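Local coordinates for putative peptidase (Bacteroides fragilis, PDB 5DYN), which activates the Bacteroides fragilis toxin as a cysteine protease of the clostripain (C11) family, at the interface of chains B and A. Numbering follows the deposited sequence. Chains: chain A, Putative peptidase; chain B, Putative peptidase.

Contact 1: the interface of chains B and A. Residues chain B 92, 96, 99-100; chain A 18, 21-22.
B:Lys96, on helix 92-105 of chain B, lays its aliphatic chain across A:Ala18 and A:Val21 of chain A, where a chain-A helix (12-18) and the segment after it pack against a chain-B helix in this clostripain-family protease. The lysine CB faces the CG2 methyl of A:Val21 at 4.1 Å. With chi1 at -87°, CG is placed opposite its own carbonyl carbon and meets the backbone of A:Ala18, 3.6 Å from its O and similarly near its CA. Farther out, CD runs beside A:Val21 CG1 (4.1 Å), while CE returns to A:Ala18 CA at 3.9 Å; the chain is extended all the way to the amine NZ. The lysine and valine side chains meet at about a right angle, and the two valine methyls lie along one side of the lysine chain: CG1 beside CG and CD, CG2 beside CB and nearer the backbone, 3.7 Å from B:Lys96 O. That carbonyl accepts a hydrogen bond from B:Ser100 OG one turn on (3.0 Å), the hydroxyl standing above the carbonyl plane and also packing against A:Val21. On the neighbouring flank of the helix, B:Ile99 CG2 presses on A:Ala22, 3.6 Å from its CA.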
loop_
_atom_site.group_PDB
_atom_site.type_symbol
_atom_site.label_atom_id
_atom_site.label_comp_id
_atom_site.label_asym_id
_atom_site.label_seq_id
_atom_site.Cartn_x
_atom_site.Cartn_y
_atom_site.Cartn_z
ATOM N N ALA B 92 -10.807 13.171 4.296
ATOM C CA ALA B 92 -11.673 11.996 4.274
ATOM C C ALA B 92 -13.008 12.272 3.593
ATOM O O ALA B 92 -13.471 11.482 2.770
ATOM C CB ALA B 92 -11.902 11.483 5.689
ATOM N N LYS B 96 -14.575 10.599 0.443
ATOM C CA LYS B 96 -15.908 10.010 0.549
ATOM C C LYS B 96 -16.796 10.419 -0.617
ATOM O O LYS B 96 -17.435 9.573 -1.244
ATOM C CB LYS B 96 -16.578 10.418 1.862
ATOM C CG LYS B 96 -16.258 9.535 3.047
ATOM C CD LYS B 96 -17.023 10.010 4.268
ATOM C CE LYS B 96 -16.624 9.246 5.516
ATOM N NZ LYS B 96 -17.350 9.752 6.717
ATOM N N ILE B 99 -15.518 8.775 -3.828
ATOM C CA ILE B 99 -15.833 7.350 -3.764
ATOM C C ILE B 99 -17.317 7.098 -4.030
ATOM O O ILE B 99 -17.673 6.231 -4.832
ATOM C CB ILE B 99 -15.462 6.747 -2.396
ATOM C CG1 ILE B 99 -13.945 6.684 -2.224
ATOM C CG2 ILE B 99 -16.035 5.354 -2.261
ATOM C CD1 ILE B 99 -13.519 6.139 -0.876
ATOM N N SER B 100 -18.168 7.866 -3.351
ATOM C CA SER B 100 -19.614 7.763 -3.513
ATOM C C SER B 100 -20.035 7.994 -4.957
ATOM O O SER B 100 -20.766 7.190 -5.529
ATOM C CB SER B 100 -20.332 8.758 -2.602
ATOM O OG SER B 100 -20.226 8.369 -1.245
ATOM N N ALA A 18 -13.093 7.019 5.541
ATOM C CA ALA A 18 -13.501 7.380 4.189
ATOM C C ALA A 18 -13.944 6.165 3.375
ATOM O O ALA A 18 -14.903 6.241 2.607
ATOM C CB ALA A 18 -12.370 8.105 3.476
ATOM N N VAL A 21 -17.809 4.353 2.944
ATOM C CA VAL A 21 -18.838 4.604 1.941
ATOM C C VAL A 21 -18.543 3.802 0.680
ATOM O O VAL A 21 -19.375 3.708 -0.220
ATOM C CB VAL A 21 -18.952 6.101 1.585
ATOM C CG1 VAL A 21 -19.286 6.914 2.825
ATOM C CG2 VAL A 21 -17.669 6.602 0.939
ATOM N N ALA A 22 -17.350 3.221 0.621
ATOM C CA ALA A 22 -16.979 2.369 -0.499
ATOM C C ALA A 22 -17.650 1.015 -0.366
ATOM O O ALA A 22 -17.876 0.544 0.745
ATOM C CB ALA A 22 -15.463 2.208 -0.573
#

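Contact 2: the interface of chains B and A. Residues chain B 16, 43, 46, 51-52; chain A 69-70, 73.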
loop_
_atom_site.group_PDB
_atom_site.type_symbol
_atom_site.label_atom_id
_atom_site.label_comp_id
_atom_site.label_asym_id
_atom_site.label_seq_id
_atom_site.Cartn_x
_atom_site.Cartn_y
_atom_site.Cartn_z
ATOM N N ARG B 16 -16.878 -5.057 -13.601
ATOM C CA ARG B 16 -16.058 -4.578 -12.492
ATOM C C ARG B 16 -15.801 -3.077 -12.591
ATOM O O ARG B 16 -15.592 -2.546 -13.679
ATOM C CB ARG B 16 -14.726 -5.326 -12.438
ATOM C CG ARG B 16 -13.933 -5.048 -11.171
ATOM C CD ARG B 16 -12.457 -5.344 -11.353
ATOM N NE ARG B 16 -12.197 -6.755 -11.628
ATOM C CZ ARG B 16 -11.916 -7.663 -10.697
ATOM N NH1 ARG B 16 -11.861 -7.314 -9.418
ATOM N NH2 ARG B 16 -11.690 -8.922 -11.045
ATOM N N MET B 43 -6.097 0.088 -21.002
ATOM C CA MET B 43 -7.545 0.013 -21.133
ATOM C C MET B 43 -7.951 -0.522 -22.506
ATOM O O MET B 43 -9.082 -0.975 -22.700
ATOM C CB MET B 43 -8.157 1.395 -20.881
ATOM C CG MET B 43 -9.671 1.435 -20.829
ATOM S SD MET B 43 -10.414 0.061 -19.931
ATOM C CE MET B 43 -9.677 0.243 -18.326
ATOM N N VAL B 46 -8.947 -4.102 -22.628
ATOM C CA VAL B 46 -9.957 -4.299 -21.592
ATOM C C VAL B 46 -11.359 -4.061 -22.154
ATOM O O VAL B 46 -11.601 -3.074 -22.850
ATOM C CB VAL B 46 -9.728 -3.359 -20.385
ATOM C CG1 VAL B 46 -10.877 -3.466 -19.389
ATOM C CG2 VAL B 46 -8.404 -3.664 -19.711
ATOM N N GLY B 51 -16.220 -3.351 -17.855
ATOM C CA GLY B 51 -15.192 -2.814 -16.981
ATOM C C GLY B 51 -15.206 -1.297 -16.937
ATOM O O GLY B 51 -15.177 -0.636 -17.976
ATOM N N ASN B 52 -15.254 -0.744 -15.729
ATOM C CA ASN B 52 -15.264 0.703 -15.549
ATOM C C ASN B 52 -14.027 1.206 -14.816
ATOM O O ASN B 52 -13.906 1.036 -13.601
ATOM C CB ASN B 52 -16.514 1.140 -14.786
ATOM C CG ASN B 52 -17.794 0.682 -15.451
ATOM O OD1 ASN B 52 -18.235 1.266 -16.441
ATOM N ND2 ASN B 52 -18.405 -0.361 -14.902
ATOM N N VAL A 69 -3.549 -2.391 -15.510
ATOM C CA VAL A 69 -4.963 -2.124 -15.760
ATOM C C VAL A 69 -5.695 -3.378 -16.268
ATOM O O VAL A 69 -6.756 -3.708 -15.744
ATOM C CB VAL A 69 -5.164 -0.944 -16.750
ATOM C CG1 VAL A 69 -6.524 -1.022 -17.413
ATOM C CG2 VAL A 69 -4.992 0.387 -16.037
ATOM N N PRO A 70 -5.135 -4.093 -17.269
ATOM C CA PRO A 70 -5.800 -5.355 -17.619
ATOM C C PRO A 70 -5.837 -6.353 -16.460
ATOM O O PRO A 70 -6.827 -7.070 -16.301
ATOM C CB PRO A 70 -4.945 -5.897 -18.768
ATOM C CG PRO A 70 -4.316 -4.701 -19.365
ATOM C CD PRO A 70 -4.049 -3.778 -18.218
ATOM N N PHE A 73 -8.765 -5.993 -14.228
ATOM C CA PHE A 73 -10.063 -6.390 -14.758
ATOM C C PHE A 73 -10.097 -7.866 -15.147
ATOM O O PHE A 73 -10.843 -8.265 -16.041
ATOM C CB PHE A 73 -10.437 -5.512 -15.955
ATOM C CG PHE A 73 -10.772 -4.095 -15.580
ATOM C CD1 PHE A 73 -12.046 -3.759 -15.156
ATOM C CD2 PHE A 73 -9.810 -3.101 -15.643
ATOM C CE1 PHE A 73 -12.357 -2.457 -14.806
ATOM C CE2 PHE A 73 -10.114 -1.796 -15.294
ATOM C CZ PHE A 73 -11.387 -1.475 -14.875
#
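The A:Phe73 ring inserts between chain-B elements, with the B:Val46 CG1 methyl over one face and the alkyl part of B:Arg16 on the opposite side. It lies just beyond chain-A helix 65-72 in this clostripain-family (C11) fold, and receives packing from the starts of chain-B strands 16-23 and 51-58. B:Val46 CG1 is 3.9 Å from ring atom CG, its side chain crossing the phenylalanine at about a right angle. Across the ring, B:Arg16 CD overhangs the rim at 4.1 Å from CD1, and the guanidinium stands nearly upright to the aromatic plane (83°), so the two flat groups do not stack. The edge meets backbone: B:Arg16 O lies in the ring plane, 3.4 Å from CE1, and B:Asn52 O likewise lies in plane near CZ. B:Gly51 CA comes within 3.6 Å of CE1 from the valine side, and the absence of a side chain probably helps the strand pass this near. On the same side, B:Met43 reaches in with its terminal methyl. Bends at chi2 (42°) and chi3 (59°) curl the thioether chain, bringing B:Met43 CE to 3.7 Å from A:Phe73 CE2 and 3.5 Å from A:Val69 CG1. The second branch of B:Val46, CG2, points instead to the helix end, 3.7 Å from A:Pro70 CA, and also touches A:Val69.

Contact 3: the interface of chains B and A. Residues chain B 16, 111; chain A 26-27, 72, 74-75, 78.
B:Arg16, which buries far more surface here than any other residue of the patch, extends its guanidinium towards A:Ser74, A:Asp26 and the end of helix 65-72 of chain A. Its NH2 donates to the backbone O of A:Ser74 at 2.5 Å, a short bond with the acceptor in the guanidinium plane and the donor only slightly tilted from the carbonyl plane. The other terminal nitrogen, NH1, forms a salt bridge and hydrogen bond with A:Asp26 OD2 (3.2 Å). It approaches that carboxylate oxygen on its anti side and 26° out of plane; with the two flat groups turned 35° apart, the pairing is not a coplanar, two-pronged one. The bend at chi3 (-63°) swings the head past A:Met72 O, which lies near NE although the N-H points elsewhere. A:Ala78 CB packs 3.9 Å from NH2, and the A:Phe27 ring presents its edge to A:Asp26 OD2. A:Asp26 is tied to chain B a second time: its backbone N donates to B:Tyr111 O at 2.8 Å. By linking strands 16-23 and 110-116 of chain B to chain A, the site probably helps keep the two pieces of the protease together.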
loop_
_atom_site.group_PDB
_atom_site.type_symbol
_atom_site.label_atom_id
_atom_site.label_comp_id
_atom_site.label_asym_id
_atom_site.label_seq_id
_atom_site.Cartn_x
_atom_site.Cartn_y
_atom_site.Cartn_z
ATOM N N ARG B 16 -16.878 -5.057 -13.601
ATOM C CA ARG B 16 -16.058 -4.578 -12.492
ATOM C C ARG B 16 -15.801 -3.077 -12.591
ATOM O O ARG B 16 -15.592 -2.546 -13.679
ATOM C CB ARG B 16 -14.726 -5.326 -12.438
ATOM C CG ARG B 16 -13.933 -5.048 -11.171
ATOM C CD ARG B 16 -12.457 -5.344 -11.353
ATOM N NE ARG B 16 -12.197 -6.755 -11.628
ATOM C CZ ARG B 16 -11.916 -7.663 -10.697
ATOM N NH1 ARG B 16 -11.861 -7.314 -9.418
ATOM N NH2 ARG B 16 -11.690 -8.922 -11.045
ATOM N N TYR B 111 -15.464 -4.889 -7.380
ATOM C CA TYR B 111 -14.897 -3.559 -7.209
ATOM C C TYR B 111 -13.421 -3.627 -6.841
ATOM O O TYR B 111 -12.926 -4.656 -6.382
ATOM C CB TYR B 111 -15.661 -2.782 -6.137
ATOM C CG TYR B 111 -17.130 -2.614 -6.434
ATOM C CD1 TYR B 111 -17.574 -1.625 -7.302
ATOM C CD2 TYR B 111 -18.076 -3.443 -5.847
ATOM C CE1 TYR B 111 -18.921 -1.464 -7.574
ATOM C CE2 TYR B 111 -19.424 -3.292 -6.113
ATOM C CZ TYR B 111 -19.841 -2.302 -6.977
ATOM O OH TYR B 111 -21.181 -2.149 -7.247
ATOM N N ASP A 26 -12.400 -5.834 -3.879
ATOM C CA ASP A 26 -11.636 -7.052 -4.116
ATOM C C ASP A 26 -10.192 -6.831 -3.682
ATOM O O ASP A 26 -9.575 -7.697 -3.059
ATOM C CB ASP A 26 -11.697 -7.464 -5.590
ATOM C CG ASP A 26 -10.732 -8.593 -5.922
ATOM O OD1 ASP A 26 -10.512 -9.469 -5.059
ATOM O OD2 ASP A 26 -10.192 -8.604 -7.048
ATOM N N PHE A 27 -9.664 -5.658 -4.011
ATOM C CA PHE A 27 -8.285 -5.326 -3.690
ATOM C C PHE A 27 -8.135 -3.857 -3.320
ATOM O O PHE A 27 -8.865 -3.001 -3.821
ATOM C CB PHE A 27 -7.363 -5.666 -4.867
ATOM C CG PHE A 27 -7.761 -5.012 -6.167
ATOM C CD1 PHE A 27 -7.367 -3.713 -6.460
ATOM C CD2 PHE A 27 -8.515 -5.703 -7.103
ATOM C CE1 PHE A 27 -7.730 -3.113 -7.654
ATOM C CE2 PHE A 27 -8.879 -5.109 -8.299
ATOM C CZ PHE A 27 -8.486 -3.814 -8.575
ATOM N N MET A 72 -6.183 -5.675 -13.409
ATOM C CA MET A 72 -7.231 -5.242 -12.492
ATOM C C MET A 72 -8.616 -5.690 -12.942
ATOM O O MET A 72 -9.537 -5.764 -12.133
ATOM C CB MET A 72 -7.210 -3.720 -12.331
ATOM C CG MET A 72 -5.959 -3.194 -11.654
ATOM S SD MET A 72 -6.062 -1.453 -11.209
ATOM C CE MET A 72 -6.397 -0.707 -12.797
ATOM N N SER A 74 -9.291 -8.673 -14.467
ATOM C CA SER A 74 -9.309 -10.117 -14.662
ATOM C C SER A 74 -10.585 -10.710 -14.083
ATOM O O SER A 74 -11.231 -10.092 -13.237
ATOM C CB SER A 74 -8.088 -10.767 -14.013
ATOM O OG SER A 74 -6.889 -10.326 -14.624
ATOM N N ALA A 75 -10.942 -11.908 -14.542
ATOM C CA ALA A 75 -12.116 -12.609 -14.033
ATOM C C ALA A 75 -11.994 -12.838 -12.527
ATOM O O ALA A 75 -12.894 -12.493 -11.760
ATOM C CB ALA A 75 -12.301 -13.930 -14.761
ATOM N N ALA A 78 -7.335 -11.072 -9.520
ATOM C CA ALA A 78 -6.854 -9.773 -9.962
ATOM C C ALA A 78 -5.698 -9.306 -9.084
ATOM O O ALA A 78 -4.686 -8.829 -9.593
ATOM C CB ALA A 78 -7.983 -8.756 -9.948
#

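Contact 2 and contact 3 are neighbours, their C-alpha centres about 8 Å apart, and share B:Arg16: its alkyl part and carbonyl serve contact 2, its guanidinium contact 3. Chain-A helix 65-72 also contributes to both. Contact 1 lies apart, about 21 Å from contact 2 and 19 Å from contact 3, and uses chain-B helix 92-105, which leads towards strand 110-116 of contact 3. Apolar packing at contacts 1 and 2 is thus complemented by polar links at contact 3. Such separated attachments would probably resist rocking of one chain against the other.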